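Local coordinates for putative oxidoreductase FAD-binding subunit (Sulfolobus tokodaii, PDB 4ZOH), which probably relays electrons through its bound FAD as the flavin-carrying subunit of a molybdopterin-dependent oxidoreductase related to carbon monoxide dehydrogenase and xanthine dehydrogenase, at residues D118-L123 with V141-F146; G104-S109 with T162-P167; D204-L209 with A216-G221. All coordinates share one frame; numbering follows the deposited sequence.

In the fold
Contacts 1 and 2 lie in the buried core of the FAD-binding domain, and contact 3 is a partly buried pairing in the C-terminal domain. The first two draw on consecutive helices, 106-112 and 119-125, and reach the same five-stranded antiparallel sheet; Leu-123 of contact 1 packs on Ile-164 of contact 2. In both, apolar side chains meet across the contact while polar atoms of 118-123 and 104-109 bond FAD. Contact 3 instead joins strands 201-210 and 217-218 by backbone hydrogen bonds, with two arginines on one flank. It touches contact 1 where Ala-216 packs against Pro-120, where the FAD-binding and C-terminal family regions meet.

Contact 1 of 3, residues D118-L123 with V141-F146; sequences DYPAAL and VNFKSF. With FAD (flavin-adenine dinucleotide), chain H.
Leu-123 lays its CB over the middle of the Phe-143 ring, 4.0 Å from the ring centroid and 11° off the normal, a CH-pi contact made squarely on one face. Its CD1 branch reaches further along the ring and comes within 3.9 Å of Phe-143 CE1, and the two side chains cross at about a right angle. Pro-120, one turn earlier on helix 119-125, meets the far end of the same ring: its CB approaches Phe-143 CZ to 3.8 Å, coming in at a slant. The phenyl group therefore spans one helical turn, with leucine over its centre and proline slanting in near CZ. Phe-143 can do this because its CG is anti to the backbone N (chi1 -180°), which sends the ring away from the first turn of helix 143-146 and onto the neighbouring helix. Ile-110 of helix 106-112 packs on both Leu-123 and Phe-143, making the cluster a three-helix meeting point, while Leu-123 also rests on Ile-164 and Val-166 of strand 160-167.

At the other end of segment 118-123 the chemistry turns polar. Asp-118 N donates to FAD O2 (3.0 Å), and FAD N3 donates to Asp-118 OD2 (3.1 Å, 140° at the hydrogen), so one residue offers a donor and an acceptor to adjacent positions of the flavin pyrimidine. The carboxylate is held in place by Lys-178, in a salt bridge to OD2, and by the hydroxyl of Tyr-176 at OD1. Lys-178 also bonds to FAD, so this lysine, from the C-terminal family region, probably helps to position the acid. An acid and backbone N-H pairing with the flavin pyrimidine, next to an apolar helix-sheet core, fits the FAD-binding domain of molybdopterin dehydrogenases.

Contact 2 of 3, residues G104-S109 with T162-P167; sequences GTIGGS and TEIQVP. With FAD (flavin-adenine dinucleotide), chain H.
Ile-106 and Ile-164 reach toward each other tip to tip and carry the apolar part of the contact. Ile-106 CD1 stands 3.9 Å from Ile-164 CG1, and the CD1 methyl of Ile-164 slips alongside to 4.0 Å from Ile-106 CG1. With CG1 anti to its backbone N (chi1 -177°), Ile-106 extends from the start of helix 106-112 toward strand 160-167. Tyr-119 and Ile-71 pack on Ile-106, sealing this pair in the core.

The hydrogen bonds gather at the helix start. Thr-105 is the N-cap: its OG1 accepts from Gly-108 N (3.1 Å, 153° at the hydrogen) and donates to FAD O1P at 2.7 Å. Thr-105 N gives the same phosphate oxygen a second bond of 2.9 Å. An alanine here would remove the hydroxyl, which would probably cost O1P one of its two bonds from this residue and leave Gly-108 N without its cap. Close packing on the cofactor depends on glycine: Gly-104 CA lies 3.1 Å from FAD O3', and at Gly-108 the direction of the missing beta carbon is taken by FAD O3P.

Charged and amide groups occupy the opposite face of the strand from Ile-164. Gln-165 NE2 donates to Glu-163 OE1 (3.0 Å) on the anti side of the carboxylate, which also forms a salt bridge with Lys-131 and a hydrogen bond with Tyr-61. Thr-162 and Glu-163 both oppose Lys-131 in a classic beta bulge.

The isoleucine pair thus ties the first helical turn to the sheet, while beside that turn two neutral donors of Thr-105 meet the phosphate oxygen O1P and the glycines let the cofactor come close.

Contact 3 of 3, residues D204-L209 with A216-G221; sequences DVRIGL and AVRAKG
Leu-209 and Val-217 form a hydrogen-bonded antiparallel pair in which both backbone groups are used. Leu-209 N donates to Val-217 O at 2.8 Å, and Val-217 N returns a longer bond of 3.2 Å to Leu-209 O. Next along, Ile-207 O accepts from Ala-219 N at 2.8 Å; Ala-219 centres an inverse gamma turn that ends the pairing. Ala-219 CB packs on Ile-207 CG2, 3.7 Å away.

The charged side chains are satisfied mainly by residues beyond the two strands. Arg-218, its chain turned back at CG and CD (chi2 -66°, chi3 -83°), folds over until NH2 is 3.3 Å from Arg-206 CG and Arg-206 CB lies over a face of its guanidinium. The two guanidinium planes are only 17° apart, and Asp-127 takes a salt bridge from NH1 of each arginine, which probably offsets their like charges. Arg-206 NE also forms a salt bridge with Asp-204 OD2 (2.9 Å), which lies in the guanidinium plane, and Arg-206 NH1 bonds to Ala-125 O. Arg-218 NH1 bonds to Ile-124 O as well, and Glu-223 OE2 accepts from Arg-218 NE and Ile-207 N.

This short hairpin edge carries strand 217-218 into helix 220-226. On the other side, strand 201-210 pairs with strand 189-198, while Ala-216 meets helix 119-125 through Pro-120 and Ile-124.

Contact 1 of 3, residues D118-L123 with V141-F146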
loop_
_atom_site.group_PDB
_atom_site.type_symbol
_atom_site.label_atom_id
_atom_site.label_comp_id
_atom_site.label_asym_id
_atom_site.label_seq_id
_atom_site.Cartn_x
_atom_site.Cartn_y
_atom_site.Cartn_z
ATOM N N ASP B 118 -35.530 -5.047 28.850
ATOM C CA ASP B 118 -36.586 -6.053 28.805
ATOM C C ASP B 118 -36.775 -6.830 30.119
ATOM O O ASP B 118 -37.908 -6.853 30.664
ATOM C CB ASP B 118 -36.434 -6.951 27.581
ATOM C CG ASP B 118 -36.599 -6.178 26.313
ATOM O OD1 ASP B 118 -37.582 -5.355 26.273
ATOM O OD2 ASP B 118 -35.746 -6.350 25.363
ATOM N N TYR B 119 -35.691 -7.372 30.678
ATOM C CA TYR B 119 -35.842 -8.318 31.792
ATOM C C TYR B 119 -36.676 -7.773 32.974
ATOM O O TYR B 119 -37.462 -8.522 33.520
ATOM C CB TYR B 119 -34.520 -8.807 32.355
ATOM C CG TYR B 119 -33.760 -9.829 31.538
ATOM C CD1 TYR B 119 -34.386 -10.976 31.023
ATOM C CD2 TYR B 119 -32.363 -9.671 31.342
ATOM C CE1 TYR B 119 -33.643 -11.928 30.315
ATOM C CE2 TYR B 119 -31.622 -10.603 30.668
ATOM C CZ TYR B 119 -32.257 -11.723 30.154
ATOM O OH TYR B 119 -31.503 -12.591 29.414
ATOM N N PRO B 120 -36.458 -6.504 33.392
ATOM C CA PRO B 120 -37.120 -6.014 34.619
ATOM C C PRO B 120 -38.642 -6.092 34.568
ATOM O O PRO B 120 -39.243 -6.302 35.579
ATOM C CB PRO B 120 -36.680 -4.525 34.693
ATOM C CG PRO B 120 -35.348 -4.510 34.000
ATOM C CD PRO B 120 -35.553 -5.471 32.845
ATOM N N ALA B 121 -39.239 -5.947 33.395
ATOM C CA ALA B 121 -40.675 -6.141 33.290
ATOM C C ALA B 121 -41.067 -7.573 33.703
ATOM O O ALA B 121 -42.007 -7.735 34.473
ATOM C CB ALA B 121 -41.200 -5.792 31.921
ATOM N N ALA B 122 -40.367 -8.573 33.159
ATOM C CA ALA B 122 -40.577 -9.970 33.533
ATOM C C ALA B 122 -40.152 -10.231 34.974
ATOM O O ALA B 122 -40.850 -10.933 35.675
ATOM C CB ALA B 122 -39.905 -10.962 32.570
ATOM N N LEU B 123 -39.031 -9.661 35.418
ATOM C CA LEU B 123 -38.514 -10.015 36.720
ATOM C C LEU B 123 -39.407 -9.405 37.841
ATOM O O LEU B 123 -39.554 -9.965 38.904
ATOM C CB LEU B 123 -37.056 -9.584 36.866
ATOM C CG LEU B 123 -35.972 -10.349 36.049
ATOM C CD1 LEU B 123 -34.615 -9.670 36.170
ATOM C CD2 LEU B 123 -35.800 -11.829 36.363
ATOM N N VAL B 141 -31.888 -10.705 47.899
ATOM C CA VAL B 141 -32.828 -9.594 48.022
ATOM C C VAL B 141 -33.914 -9.777 46.958
ATOM O O VAL B 141 -33.754 -10.563 46.025
ATOM C CB VAL B 141 -32.149 -8.210 47.926
ATOM C CG1 VAL B 141 -31.175 -7.983 49.081
ATOM C CG2 VAL B 141 -31.461 -8.045 46.580
ATOM N N ASN B 142 -35.013 -9.051 47.112
ATOM C CA ASN B 142 -36.131 -9.074 46.164
ATOM C C ASN B 142 -35.787 -8.174 45.010
ATOM O O ASN B 142 -35.222 -7.069 45.244
ATOM C CB ASN B 142 -37.409 -8.532 46.833
ATOM C CG ASN B 142 -37.995 -9.513 47.817
ATOM O OD1 ASN B 142 -38.221 -10.687 47.494
ATOM N ND2 ASN B 142 -38.211 -9.049 49.036
ATOM N N PHE B 143 -36.147 -8.613 43.788
ATOM C CA PHE B 143 -35.819 -7.795 42.604
ATOM C C PHE B 143 -36.268 -6.361 42.868
ATOM O O PHE B 143 -35.517 -5.416 42.530
ATOM C CB PHE B 143 -36.339 -8.330 41.231
ATOM C CG PHE B 143 -35.959 -7.435 40.074
ATOM C CD1 PHE B 143 -34.646 -7.446 39.562
ATOM C CD2 PHE B 143 -36.871 -6.517 39.549
ATOM C CE1 PHE B 143 -34.272 -6.568 38.547
ATOM C CE2 PHE B 143 -36.523 -5.649 38.526
ATOM C CZ PHE B 143 -35.212 -5.674 38.021
ATOM N N LYS B 144 -37.432 -6.191 43.528
ATOM C CA LYS B 144 -37.991 -4.849 43.700
ATOM C C LYS B 144 -37.092 -3.913 44.473
ATOM O O LYS B 144 -37.005 -2.719 44.148
ATOM C CB LYS B 144 -39.401 -4.829 44.321
ATOM C CG LYS B 144 -39.949 -3.401 44.329
ATOM C CD LYS B 144 -41.140 -3.240 45.252
ATOM C CE LYS B 144 -41.815 -1.919 44.989
ATOM N NZ LYS B 144 -43.197 -2.031 45.521
ATOM N N SER B 145 -36.430 -4.455 45.488
ATOM C CA SER B 145 -35.543 -3.669 46.330
ATOM C C SER B 145 -34.170 -3.493 45.702
ATOM O O SER B 145 -33.482 -2.516 46.011
ATOM C CB SER B 145 -35.376 -4.342 47.699
ATOM O OG SER B 145 -36.638 -4.752 48.214
ATOM N N PHE B 146 -33.769 -4.451 44.857
ATOM C CA PHE B 146 -32.466 -4.402 44.194
ATOM C C PHE B 146 -32.395 -3.206 43.227
ATOM O O PHE B 146 -31.374 -2.488 43.146
ATOM C CB PHE B 146 -32.190 -5.724 43.505
ATOM C CG PHE B 146 -30.912 -5.754 42.731
ATOM C CD1 PHE B 146 -29.686 -5.926 43.384
ATOM C CD2 PHE B 146 -30.927 -5.650 41.333
ATOM C CE1 PHE B 146 -28.487 -5.958 42.667
ATOM C CE2 PHE B 146 -29.738 -5.674 40.618
ATOM C CZ PHE B 146 -28.522 -5.848 41.281
HETATM P PA FAD H . -21.742 -5.649 30.810
HETATM O O1A FAD H . -21.823 -4.623 29.731
HETATM O O2A FAD H . -20.591 -6.554 30.928
HETATM O O5B FAD H . -21.871 -4.954 32.202
HETATM C C5B FAD H . -22.902 -3.941 32.417
HETATM C C4B FAD H . -22.779 -3.377 33.938
HETATM O O4B FAD H . -22.886 -4.449 34.959
HETATM C C3B FAD H . -21.369 -2.828 34.127
HETATM O O3B FAD H . -21.433 -1.673 34.926
HETATM C C2B FAD H . -20.571 -3.973 34.793
HETATM O O2B FAD H . -19.451 -3.537 35.573
HETATM C C1B FAD H . -21.588 -4.563 35.710
HETATM N N9A FAD H . -21.716 -6.007 35.862
HETATM C C8A FAD H . -21.749 -6.949 34.921
HETATM N N7A FAD H . -21.980 -8.149 35.502
HETATM C C5A FAD H . -22.099 -7.937 36.835
HETATM C C6A FAD H . -22.358 -8.772 37.943
HETATM N N6A FAD H . -22.550 -10.069 37.715
HETATM N N1A FAD H . -22.403 -8.244 39.181
HETATM C C2A FAD H . -22.278 -6.909 39.396
HETATM N N3A FAD H . -22.025 -6.096 38.365
HETATM C C4A FAD H . -21.935 -6.577 37.072
HETATM N N1 FAD H . -30.950 -4.608 26.493
HETATM C C2 FAD H . -32.328 -4.757 26.622
HETATM O O2 FAD H . -32.797 -5.001 27.715
HETATM N N3 FAD H . -33.151 -4.641 25.543
HETATM C C4 FAD H . -32.651 -4.351 24.318
HETATM O O4 FAD H . -33.438 -4.303 23.366
HETATM C C4X FAD H . -31.260 -4.163 24.174
HETATM N N5 FAD H . -30.747 -3.875 22.928
HETATM C C5X FAD H . -29.341 -3.665 22.805
HETATM C C6 FAD H . -28.844 -3.312 21.554
HETATM C C7 FAD H . -27.464 -3.128 21.381
HETATM C C7M FAD H . -26.987 -2.745 19.963
HETATM C C8 FAD H . -26.592 -3.266 22.481
HETATM C C8M FAD H . -25.058 -3.044 22.377
HETATM C C9 FAD H . -27.099 -3.572 23.757
HETATM C C9A FAD H . -28.470 -3.792 23.911
HETATM N N10 FAD H . -29.027 -4.105 25.170
HETATM C C10 FAD H . -30.419 -4.293 25.264
HETATM C "C1'" FAD H . -28.210 -4.242 26.371
HETATM C "C2'" FAD H . -27.688 -5.683 26.528
HETATM O "O2'" FAD H . -28.795 -6.512 26.940
HETATM C "C3'" FAD H . -26.494 -5.782 27.518
HETATM O "O3'" FAD H . -25.925 -7.074 27.292
HETATM C "C4'" FAD H . -26.900 -5.671 28.979
HETATM O "O4'" FAD H . -27.650 -4.468 29.144
HETATM C "C5'" FAD H . -25.680 -5.653 29.925
HETATM O "O5'" FAD H . -25.306 -7.045 30.107
HETATM P P FAD H . -23.821 -7.500 29.836
HETATM O O1P FAD H . -23.669 -8.892 30.354
HETATM O O2P FAD H . -23.455 -7.263 28.422
HETATM O O3P FAD H . -23.105 -6.503 30.831
#

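Contact 2 of 3, residues G104-S109 with T162-P167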
loop_
_atom_site.group_PDB
_atom_site.type_symbol
_atom_site.label_atom_id
_atom_site.label_comp_id
_atom_site.label_asym_id
_atom_site.label_seq_id
_atom_site.Cartn_x
_atom_site.Cartn_y
_atom_site.Cartn_z
ATOM N N GLY B 104 -24.718 -10.734 25.671
ATOM C CA GLY B 104 -25.296 -10.112 26.850
ATOM C C GLY B 104 -25.700 -11.126 27.916
ATOM O O GLY B 104 -26.164 -12.214 27.584
ATOM N N THR B 105 -25.509 -10.776 29.184
ATOM C CA THR B 105 -25.914 -11.662 30.288
ATOM C C THR B 105 -26.984 -11.045 31.209
ATOM O O THR B 105 -27.083 -9.808 31.343
ATOM C CB THR B 105 -24.714 -12.075 31.162
ATOM O OG1 THR B 105 -24.366 -10.955 31.997
ATOM C CG2 THR B 105 -23.462 -12.549 30.234
ATOM N N ILE B 106 -27.771 -11.922 31.841
ATOM C CA ILE B 106 -28.831 -11.492 32.832
ATOM C C ILE B 106 -28.197 -10.726 34.006
ATOM O O ILE B 106 -28.708 -9.673 34.356
ATOM C CB ILE B 106 -29.731 -12.663 33.359
ATOM C CG1 ILE B 106 -30.848 -12.126 34.306
ATOM C CG2 ILE B 106 -28.872 -13.747 33.985
ATOM C CD1 ILE B 106 -32.007 -13.081 34.464
ATOM N N GLY B 107 -27.065 -11.195 34.539
ATOM C CA GLY B 107 -26.341 -10.443 35.614
ATOM C C GLY B 107 -25.950 -9.028 35.198
ATOM O O GLY B 107 -26.104 -8.067 35.965
ATOM N N GLY B 108 -25.474 -8.867 33.958
ATOM C CA GLY B 108 -25.027 -7.524 33.522
ATOM C C GLY B 108 -26.226 -6.645 33.185
ATOM O O GLY B 108 -26.152 -5.458 33.335
ATOM N N SER B 109 -27.322 -7.217 32.672
ATOM C CA SER B 109 -28.501 -6.385 32.321
ATOM C C SER B 109 -29.088 -5.747 33.611
ATOM O O SER B 109 -29.357 -4.509 33.669
ATOM C CB SER B 109 -29.522 -7.269 31.602
ATOM O OG SER B 109 -30.683 -6.556 31.345
ATOM N N THR B 162 -24.544 -13.034 41.469
ATOM C CA THR B 162 -24.108 -14.331 41.026
ATOM C C THR B 162 -25.250 -15.184 40.498
ATOM O O THR B 162 -24.993 -16.188 39.741
ATOM C CB THR B 162 -23.367 -15.106 42.145
ATOM O OG1 THR B 162 -24.137 -15.071 43.362
ATOM C CG2 THR B 162 -22.017 -14.491 42.400
ATOM N N GLU B 163 -26.487 -14.804 40.872
ATOM C CA GLU B 163 -27.678 -15.655 40.595
ATOM C C GLU B 163 -28.969 -14.897 40.608
ATOM O O GLU B 163 -29.160 -13.983 41.407
ATOM C CB GLU B 163 -27.771 -16.825 41.557
ATOM C CG GLU B 163 -28.793 -17.889 41.215
ATOM C CD GLU B 163 -28.755 -18.996 42.264
ATOM O OE1 GLU B 163 -29.156 -18.740 43.413
ATOM O OE2 GLU B 163 -28.308 -20.117 41.964
ATOM N N ILE B 164 -29.832 -15.267 39.678
ATOM C CA ILE B 164 -31.189 -14.773 39.650
ATOM C C ILE B 164 -32.062 -15.984 39.908
ATOM O O ILE B 164 -31.820 -17.092 39.302
ATOM C CB ILE B 164 -31.572 -14.069 38.302
ATOM C CG1 ILE B 164 -30.835 -12.728 38.116
ATOM C CG2 ILE B 164 -33.057 -13.678 38.316
ATOM C CD1 ILE B 164 -29.320 -12.809 37.934
ATOM N N GLN B 165 -33.019 -15.787 40.840
ATOM C CA GLN B 165 -34.081 -16.817 41.189
ATOM C C GLN B 165 -35.501 -16.364 40.865
ATOM O O GLN B 165 -35.906 -15.209 41.126
ATOM C CB GLN B 165 -34.031 -17.100 42.678
ATOM C CG GLN B 165 -32.804 -17.876 43.151
ATOM C CD GLN B 165 -32.604 -17.636 44.627
ATOM O OE1 GLN B 165 -33.588 -17.431 45.350
ATOM N NE2 GLN B 165 -31.348 -17.604 45.083
ATOM N N VAL B 166 -36.252 -17.267 40.270
ATOM C CA VAL B 166 -37.648 -17.021 39.907
ATOM C C VAL B 166 -38.448 -18.306 40.220
ATOM O O VAL B 166 -37.894 -19.413 40.131
ATOM C CB VAL B 166 -37.806 -16.650 38.394
ATOM C CG1 VAL B 166 -37.214 -15.256 38.085
ATOM C CG2 VAL B 166 -37.286 -17.741 37.459
ATOM N N PRO B 167 -39.758 -18.178 40.555
ATOM C CA PRO B 167 -40.602 -19.375 40.692
ATOM C C PRO B 167 -40.719 -20.063 39.329
ATOM O O PRO B 167 -40.435 -19.444 38.286
ATOM C CB PRO B 167 -41.965 -18.793 41.119
ATOM C CG PRO B 167 -41.639 -17.449 41.709
ATOM C CD PRO B 167 -40.499 -16.935 40.859
HETATM P PA FAD H . -21.742 -5.649 30.810
HETATM O O1A FAD H . -21.823 -4.623 29.731
HETATM O O2A FAD H . -20.591 -6.554 30.928
HETATM O O5B FAD H . -21.871 -4.954 32.202
HETATM C C5B FAD H . -22.902 -3.941 32.417
HETATM C C4B FAD H . -22.779 -3.377 33.938
HETATM O O4B FAD H . -22.886 -4.449 34.959
HETATM C C3B FAD H . -21.369 -2.828 34.127
HETATM O O3B FAD H . -21.433 -1.673 34.926
HETATM C C2B FAD H . -20.571 -3.973 34.793
HETATM O O2B FAD H . -19.451 -3.537 35.573
HETATM C C1B FAD H . -21.588 -4.563 35.710
HETATM N N9A FAD H . -21.716 -6.007 35.862
HETATM C C8A FAD H . -21.749 -6.949 34.921
HETATM N N7A FAD H . -21.980 -8.149 35.502
HETATM C C5A FAD H . -22.099 -7.937 36.835
HETATM C C6A FAD H . -22.358 -8.772 37.943
HETATM N N6A FAD H . -22.550 -10.069 37.715
HETATM N N1A FAD H . -22.403 -8.244 39.181
HETATM C C2A FAD H . -22.278 -6.909 39.396
HETATM N N3A FAD H . -22.025 -6.096 38.365
HETATM C C4A FAD H . -21.935 -6.577 37.072
HETATM N N1 FAD H . -30.950 -4.608 26.493
HETATM C C2 FAD H . -32.328 -4.757 26.622
HETATM O O2 FAD H . -32.797 -5.001 27.715
HETATM N N3 FAD H . -33.151 -4.641 25.543
HETATM C C4 FAD H . -32.651 -4.351 24.318
HETATM O O4 FAD H . -33.438 -4.303 23.366
HETATM C C4X FAD H . -31.260 -4.163 24.174
HETATM N N5 FAD H . -30.747 -3.875 22.928
HETATM C C5X FAD H . -29.341 -3.665 22.805
HETATM C C6 FAD H . -28.844 -3.312 21.554
HETATM C C7 FAD H . -27.464 -3.128 21.381
HETATM C C7M FAD H . -26.987 -2.745 19.963
HETATM C C8 FAD H . -26.592 -3.266 22.481
HETATM C C8M FAD H . -25.058 -3.044 22.377
HETATM C C9 FAD H . -27.099 -3.572 23.757
HETATM C C9A FAD H . -28.470 -3.792 23.911
HETATM N N10 FAD H . -29.027 -4.105 25.170
HETATM C C10 FAD H . -30.419 -4.293 25.264
HETATM C "C1'" FAD H . -28.210 -4.242 26.371
HETATM C "C2'" FAD H . -27.688 -5.683 26.528
HETATM O "O2'" FAD H . -28.795 -6.512 26.940
HETATM C "C3'" FAD H . -26.494 -5.782 27.518
HETATM O "O3'" FAD H . -25.925 -7.074 27.292
HETATM C "C4'" FAD H . -26.900 -5.671 28.979
HETATM O "O4'" FAD H . -27.650 -4.468 29.144
HETATM C "C5'" FAD H . -25.680 -5.653 29.925
HETATM O "O5'" FAD H . -25.306 -7.045 30.107
HETATM P P FAD H . -23.821 -7.500 29.836
HETATM O O1P FAD H . -23.669 -8.892 30.354
HETATM O O2P FAD H . -23.455 -7.263 28.422
HETATM O O3P FAD H . -23.105 -6.503 30.831
#

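Contact 3 of 3, residues D204-L209 with A216-G221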
loop_
_atom_site.group_PDB
_atom_site.type_symbol
_atom_site.label_atom_id
_atom_site.label_comp_id
_atom_site.label_asym_id
_atom_site.label_seq_id
_atom_site.Cartn_x
_atom_site.Cartn_y
_atom_site.Cartn_z
ATOM N N ASP B 204 -54.171 -16.419 39.410
ATOM C CA ASP B 204 -53.050 -15.465 39.699
ATOM C C ASP B 204 -52.825 -14.617 38.443
ATOM O O ASP B 204 -53.086 -15.080 37.327
ATOM C CB ASP B 204 -51.816 -16.267 40.071
ATOM C CG ASP B 204 -50.619 -15.411 40.560
ATOM O OD1 ASP B 204 -50.733 -14.242 41.005
ATOM O OD2 ASP B 204 -49.516 -15.983 40.536
ATOM N N VAL B 205 -52.472 -13.353 38.621
ATOM C CA VAL B 205 -52.083 -12.528 37.478
ATOM C C VAL B 205 -50.932 -11.597 37.873
ATOM O O VAL B 205 -50.909 -11.092 38.981
ATOM C CB VAL B 205 -53.264 -11.797 36.829
ATOM C CG1 VAL B 205 -53.934 -10.864 37.842
ATOM C CG2 VAL B 205 -52.834 -11.082 35.541
ATOM N N ARG B 206 -49.930 -11.458 36.995
ATOM C CA ARG B 206 -48.814 -10.531 37.265
ATOM C C ARG B 206 -48.485 -9.749 36.020
ATOM O O ARG B 206 -48.358 -10.314 34.928
ATOM C CB ARG B 206 -47.595 -11.297 37.770
ATOM C CG ARG B 206 -47.824 -12.075 39.052
ATOM C CD ARG B 206 -47.395 -13.507 38.816
ATOM N NE ARG B 206 -47.276 -14.289 40.029
ATOM C CZ ARG B 206 -46.269 -14.262 40.898
ATOM N NH1 ARG B 206 -45.204 -13.477 40.734
ATOM N NH2 ARG B 206 -46.321 -15.047 41.968
ATOM N N ILE B 207 -48.407 -8.437 36.180
ATOM C CA ILE B 207 -48.168 -7.542 35.053
ATOM C C ILE B 207 -46.989 -6.595 35.313
ATOM O O ILE B 207 -47.003 -5.814 36.302
ATOM C CB ILE B 207 -49.427 -6.781 34.674
ATOM C CG1 ILE B 207 -50.554 -7.783 34.403
ATOM C CG2 ILE B 207 -49.137 -5.950 33.441
ATOM C CD1 ILE B 207 -51.887 -7.189 34.010
ATOM N N GLY B 208 -45.927 -6.714 34.494
ATOM C CA GLY B 208 -44.757 -5.821 34.692
ATOM C C GLY B 208 -44.612 -4.800 33.569
ATOM O O GLY B 208 -44.827 -5.113 32.397
ATOM N N LEU B 209 -44.261 -3.574 33.943
ATOM C CA LEU B 209 -44.090 -2.527 32.984
ATOM C C LEU B 209 -42.649 -2.034 33.008
ATOM O O LEU B 209 -42.089 -1.666 34.050
ATOM C CB LEU B 209 -45.045 -1.350 33.251
ATOM C CG LEU B 209 -46.575 -1.491 33.340
ATOM C CD1 LEU B 209 -47.164 -0.089 33.529
ATOM C CD2 LEU B 209 -47.209 -2.248 32.170
ATOM N N ALA B 216 -38.713 -0.692 36.794
ATOM C CA ALA B 216 -39.892 -1.500 36.403
ATOM C C ALA B 216 -40.934 -1.487 37.532
ATOM O O ALA B 216 -40.548 -1.506 38.679
ATOM C CB ALA B 216 -39.492 -2.941 36.110
ATOM N N VAL B 217 -42.225 -1.459 37.193
ATOM C CA VAL B 217 -43.314 -1.574 38.198
ATOM C C VAL B 217 -44.358 -2.631 37.867
ATOM O O VAL B 217 -44.500 -3.045 36.704
ATOM C CB VAL B 217 -44.038 -0.231 38.468
ATOM C CG1 VAL B 217 -43.054 0.785 39.031
ATOM C CG2 VAL B 217 -44.684 0.313 37.210
ATOM N N ARG B 218 -45.095 -3.043 38.890
ATOM C CA ARG B 218 -46.259 -3.904 38.717
ATOM C C ARG B 218 -47.465 -3.092 38.246
ATOM O O ARG B 218 -47.666 -2.028 38.739
ATOM C CB ARG B 218 -46.549 -4.599 40.039
ATOM C CG ARG B 218 -45.550 -5.704 40.355
ATOM C CD ARG B 218 -45.671 -6.846 39.356
ATOM N NE ARG B 218 -46.747 -7.731 39.754
ATOM C CZ ARG B 218 -46.614 -8.678 40.673
ATOM N NH1 ARG B 218 -45.450 -8.903 41.284
ATOM N NH2 ARG B 218 -47.648 -9.408 40.982
ATOM N N ALA B 219 -48.274 -3.558 37.299
ATOM C CA ALA B 219 -49.433 -2.758 36.936
ATOM C C ALA B 219 -50.591 -3.139 37.907
ATOM O O ALA B 219 -51.554 -3.848 37.525
ATOM C CB ALA B 219 -49.801 -2.964 35.471
ATOM N N LYS B 220 -50.430 -2.675 39.158
ATOM C CA LYS B 220 -51.285 -2.979 40.323
ATOM C C LYS B 220 -52.798 -2.894 40.046
ATOM O O LYS B 220 -53.585 -3.764 40.445
ATOM C CB LYS B 220 -50.884 -2.075 41.516
ATOM C CG LYS B 220 -49.559 -2.403 42.220
ATOM C CD LYS B 220 -49.637 -3.584 43.200
ATOM C CE LYS B 220 -49.601 -4.991 42.532
ATOM N NZ LYS B 220 -48.351 -5.799 42.740
ATOM N N GLY B 221 -53.183 -1.852 39.323
ATOM C CA GLY B 221 -54.576 -1.598 38.990
ATOM C C GLY B 221 -55.095 -2.566 37.954
ATOM O O GLY B 221 -56.288 -2.960 37.976
#